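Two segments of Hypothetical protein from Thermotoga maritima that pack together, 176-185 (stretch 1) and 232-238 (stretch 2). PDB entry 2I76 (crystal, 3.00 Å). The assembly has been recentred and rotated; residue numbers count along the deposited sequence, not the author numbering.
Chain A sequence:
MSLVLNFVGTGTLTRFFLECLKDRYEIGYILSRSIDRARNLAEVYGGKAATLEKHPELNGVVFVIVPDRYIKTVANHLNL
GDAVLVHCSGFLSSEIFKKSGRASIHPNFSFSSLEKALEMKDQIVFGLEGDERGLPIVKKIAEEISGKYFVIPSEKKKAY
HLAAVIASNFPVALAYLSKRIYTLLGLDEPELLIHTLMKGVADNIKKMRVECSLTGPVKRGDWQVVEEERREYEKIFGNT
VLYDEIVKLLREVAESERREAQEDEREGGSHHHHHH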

# COMPACT_ATOMS: atom_id res chain seq x y z
N TYR A 176 -1.73 7.83 -9.10
CA TYR A 176 -2.13 8.75 -10.16
C TYR A 176 -1.28 10.02 -10.14
O TYR A 176 -0.76 10.46 -11.17
CB TYR A 176 -3.60 9.08 -9.97
CG TYR A 176 -4.14 10.21 -10.82
CD1 TYR A 176 -4.59 9.99 -12.13
CD2 TYR A 176 -4.28 11.50 -10.27
CE1 TYR A 176 -5.19 11.03 -12.86
CE2 TYR A 176 -4.87 12.54 -11.01
CZ TYR A 176 -5.33 12.29 -12.29
OH TYR A 176 -5.95 13.30 -12.97
N LEU A 177 -1.16 10.61 -8.96
CA LEU A 177 -0.37 11.82 -8.79
C LEU A 177 1.07 11.64 -9.24
O LEU A 177 1.61 12.51 -9.93
CB LEU A 177 -0.39 12.26 -7.33
CG LEU A 177 -1.65 12.99 -6.91
CD1 LEU A 177 -1.62 13.22 -5.40
CD2 LEU A 177 -1.76 14.32 -7.66
N SER A 178 1.70 10.53 -8.86
CA SER A 178 3.08 10.27 -9.24
C SER A 178 3.25 9.98 -10.72
O SER A 178 4.16 10.50 -11.37
CB SER A 178 3.62 9.10 -8.44
OG SER A 178 3.52 9.37 -7.07
N LYS A 179 2.39 9.12 -11.27
CA LYS A 179 2.49 8.80 -12.69
C LYS A 179 2.36 10.07 -13.48
O LYS A 179 2.97 10.23 -14.54
CB LYS A 179 1.38 7.84 -13.12
CG LYS A 179 1.23 7.72 -14.63
CD LYS A 179 0.16 6.73 -14.99
CE LYS A 179 0.13 6.48 -16.48
NZ LYS A 179 -0.88 5.45 -16.86
N ARG A 180 1.57 10.99 -12.96
CA ARG A 180 1.40 12.24 -13.66
C ARG A 180 2.70 13.02 -13.72
O ARG A 180 3.06 13.55 -14.77
CB ARG A 180 0.28 13.08 -13.00
CG ARG A 180 -1.14 12.68 -13.50
CD ARG A 180 -2.22 13.63 -13.02
NE ARG A 180 -1.89 15.01 -13.34
CZ ARG A 180 -2.49 16.06 -12.78
NH1 ARG A 180 -3.45 15.87 -11.89
NH2 ARG A 180 -2.11 17.29 -13.11
N ILE A 181 3.44 13.06 -12.61
CA ILE A 181 4.69 13.80 -12.61
C ILE A 181 5.85 13.02 -13.22
O ILE A 181 6.86 13.62 -13.57
CB ILE A 181 5.06 14.33 -11.19
CG1 ILE A 181 6.14 13.48 -10.56
CG2 ILE A 181 3.82 14.39 -10.31
CD1 ILE A 181 7.54 14.01 -10.83
N TYR A 182 5.73 11.70 -13.34
CA TYR A 182 6.79 10.90 -13.96
C TYR A 182 6.70 11.07 -15.44
O TYR A 182 7.70 10.99 -16.15
CB TYR A 182 6.67 9.42 -13.62
CG TYR A 182 7.33 9.09 -12.31
CD1 TYR A 182 6.94 7.98 -11.56
CD2 TYR A 182 8.31 9.93 -11.78
CE1 TYR A 182 7.50 7.73 -10.32
CE2 TYR A 182 8.88 9.68 -10.55
CZ TYR A 182 8.47 8.59 -9.82
OH TYR A 182 9.01 8.37 -8.57
N THR A 183 5.48 11.31 -15.91
CA THR A 183 5.22 11.51 -17.32
C THR A 183 5.55 12.95 -17.69
O THR A 183 5.81 13.26 -18.85
CB THR A 183 3.76 11.21 -17.63
OG1 THR A 183 2.93 11.93 -16.72
CG2 THR A 183 3.50 9.72 -17.48
N LEU A 184 5.56 13.82 -16.70
CA LEU A 184 5.89 15.22 -16.92
C LEU A 184 7.41 15.26 -17.13
O LEU A 184 7.96 16.20 -17.70
CB LEU A 184 5.50 16.04 -15.70
CG LEU A 184 5.12 17.51 -15.88
CD1 LEU A 184 4.02 17.64 -16.92
CD2 LEU A 184 4.66 18.05 -14.54
N LEU A 185 8.06 14.21 -16.65
CA LEU A 185 9.51 14.05 -16.75
C LEU A 185 9.85 13.07 -17.89
O LEU A 185 11.02 12.73 -18.12
CB LEU A 185 10.07 13.53 -15.42
CG LEU A 185 10.27 14.55 -14.29
CD1 LEU A 185 9.01 15.34 -14.05
CD2 LEU A 185 10.69 13.81 -13.03
N GLU A 232 6.66 22.83 -4.85
CA GLU A 232 6.83 22.11 -6.10
C GLU A 232 5.49 21.45 -6.42
O GLU A 232 5.03 21.43 -7.57
CB GLU A 232 7.91 21.04 -5.94
CG GLU A 232 8.25 20.28 -7.22
CD GLU A 232 8.63 21.22 -8.34
OE1 GLU A 232 9.17 22.31 -8.04
OE2 GLU A 232 8.40 20.87 -9.52
N TYR A 233 4.85 20.92 -5.38
CA TYR A 233 3.56 20.26 -5.49
C TYR A 233 2.51 21.26 -5.97
O TYR A 233 1.72 20.96 -6.86
CB TYR A 233 3.14 19.67 -4.14
CG TYR A 233 1.84 18.87 -4.15
CD1 TYR A 233 1.85 17.51 -4.47
CD2 TYR A 233 0.62 19.46 -3.83
CE1 TYR A 233 0.66 16.75 -4.45
CE2 TYR A 233 -0.57 18.71 -3.81
CZ TYR A 233 -0.54 17.36 -4.12
OH TYR A 233 -1.70 16.61 -4.06
N GLU A 234 2.52 22.45 -5.37
CA GLU A 234 1.56 23.47 -5.75
C GLU A 234 1.78 23.79 -7.22
O GLU A 234 0.84 23.80 -8.01
CB GLU A 234 1.75 24.74 -4.91
CG GLU A 234 0.55 25.68 -4.95
CD GLU A 234 0.81 27.07 -4.34
OE1 GLU A 234 1.24 27.16 -3.17
OE2 GLU A 234 0.56 28.08 -5.04
N LYS A 235 3.05 24.01 -7.56
CA LYS A 235 3.46 24.32 -8.93
C LYS A 235 2.94 23.33 -9.97
O LYS A 235 2.58 23.70 -11.08
CB LYS A 235 5.00 24.37 -9.02
CG LYS A 235 5.62 25.75 -8.80
CD LYS A 235 7.15 25.66 -8.55
CE LYS A 235 7.91 26.91 -9.03
NZ LYS A 235 7.45 28.19 -8.43
N ILE A 236 2.87 22.06 -9.59
CA ILE A 236 2.44 21.01 -10.50
C ILE A 236 0.94 20.69 -10.56
O ILE A 236 0.41 20.34 -11.63
CB ILE A 236 3.21 19.69 -10.20
CG1 ILE A 236 4.72 19.96 -10.25
CG2 ILE A 236 2.79 18.61 -11.20
CD1 ILE A 236 5.60 18.74 -10.07
N PHE A 237 0.24 20.82 -9.44
CA PHE A 237 -1.17 20.47 -9.42
C PHE A 237 -2.17 21.58 -9.12
O PHE A 237 -3.37 21.33 -9.06
CB PHE A 237 -1.39 19.33 -8.42
CG PHE A 237 -0.49 18.14 -8.64
CD1 PHE A 237 0.54 17.87 -7.74
CD2 PHE A 237 -0.71 17.26 -9.70
CE1 PHE A 237 1.33 16.73 -7.90
CE2 PHE A 237 0.07 16.12 -9.87
CZ PHE A 237 1.09 15.85 -8.97
N GLY A 238 -1.69 22.80 -8.92
CA GLY A 238 -2.62 23.89 -8.65
C GLY A 238 -2.81 24.25 -7.18
O GLY A 238 -3.01 25.42 -6.86

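The centre of this contact is the ring of Phe 237, which has more of its surface covered by the opposing stretch than any other residue here. It sits in the last helical turn of its stretch, with its CA-to-CB bond directed toward the other helix and chi1 at m, and from there the ring reaches across to three residues of stretch 1. Leu 177 makes the contact with the clearest ring geometry. Its CD2 methyl lies over one face of the ring, 3.6 Å from CD2 to the centroid of the Phe 237 ring and 20° off the ring normal, a CH-pi arrangement; the nearest ring atom is Phe 237 CE2, 3.4 Å from Leu 177 CD2. One helical turn on, Ile 181 brings its CG2 to 3.4 Å from Phe 237 CZ, meeting the ring obliquely. Both chi angles of Ile 181 fall between the usual wells, so at 3.00 Å resolution its exact side-chain pose deserves less weight than the fact that it fills this place.

The spacing places these residues on one side. Leu 177, Ile 181 and Leu 184 follow one another at intervals of four and three, which puts them along one side of their stretch, and all three point their CA-to-CB bonds toward the partner. The two helices cross at 82°, nearly perpendicular, an angle that usually limits the length of contact, and here it is confined to a short patch. With the axes 11.7 Å apart at closest approach, the space between them is occupied by side chains such as Phe 237, Leu 177 and Ile 181, and Phe 237 contributes the largest single share of the covered surface. Only 333 Å² is buried, both sides summed.

Around the ring the packing loosens. Tyr 233, one turn before Phe 237, sets off sideways, but its end comes nearer, and Leu 177 CD1 stands 3.6 Å from Tyr 233 OH, at the edge of that ring and near its plane. Leu 177 thus touches two aromatic rings, its CD2 over the face of one and its CD1 at the edge of the other. On another flank, Ile 236 presents CG2 to Leu 184 CD2 at 3.9 Å and, more distantly, to Ile 181 CG2 at 4.4 Å. Leu 184 is exposed in the whole assembly, yet still lends its methyl to the boundary of the apolar patch.

Arg 180 forms the polar edge. Its NH2 lies 3.7 Å from Phe 237 CD2, and the geometry is reciprocal but unequal: the phenylalanine atom sits over a face of the guanidinium, while the nitrogen lies at the ring's edge, near its plane. The same NH2 is 4.2 Å from Ile 236 O, too far for a hydrogen bond. No hydrogen bond joins the two stretches at all, so the contact rests on apolar packing, with a charged group set at the edge of the aromatic ring. Just beyond, Gly 238 leaves the helix with positive phi, a backbone conformation that by itself calls for glycine.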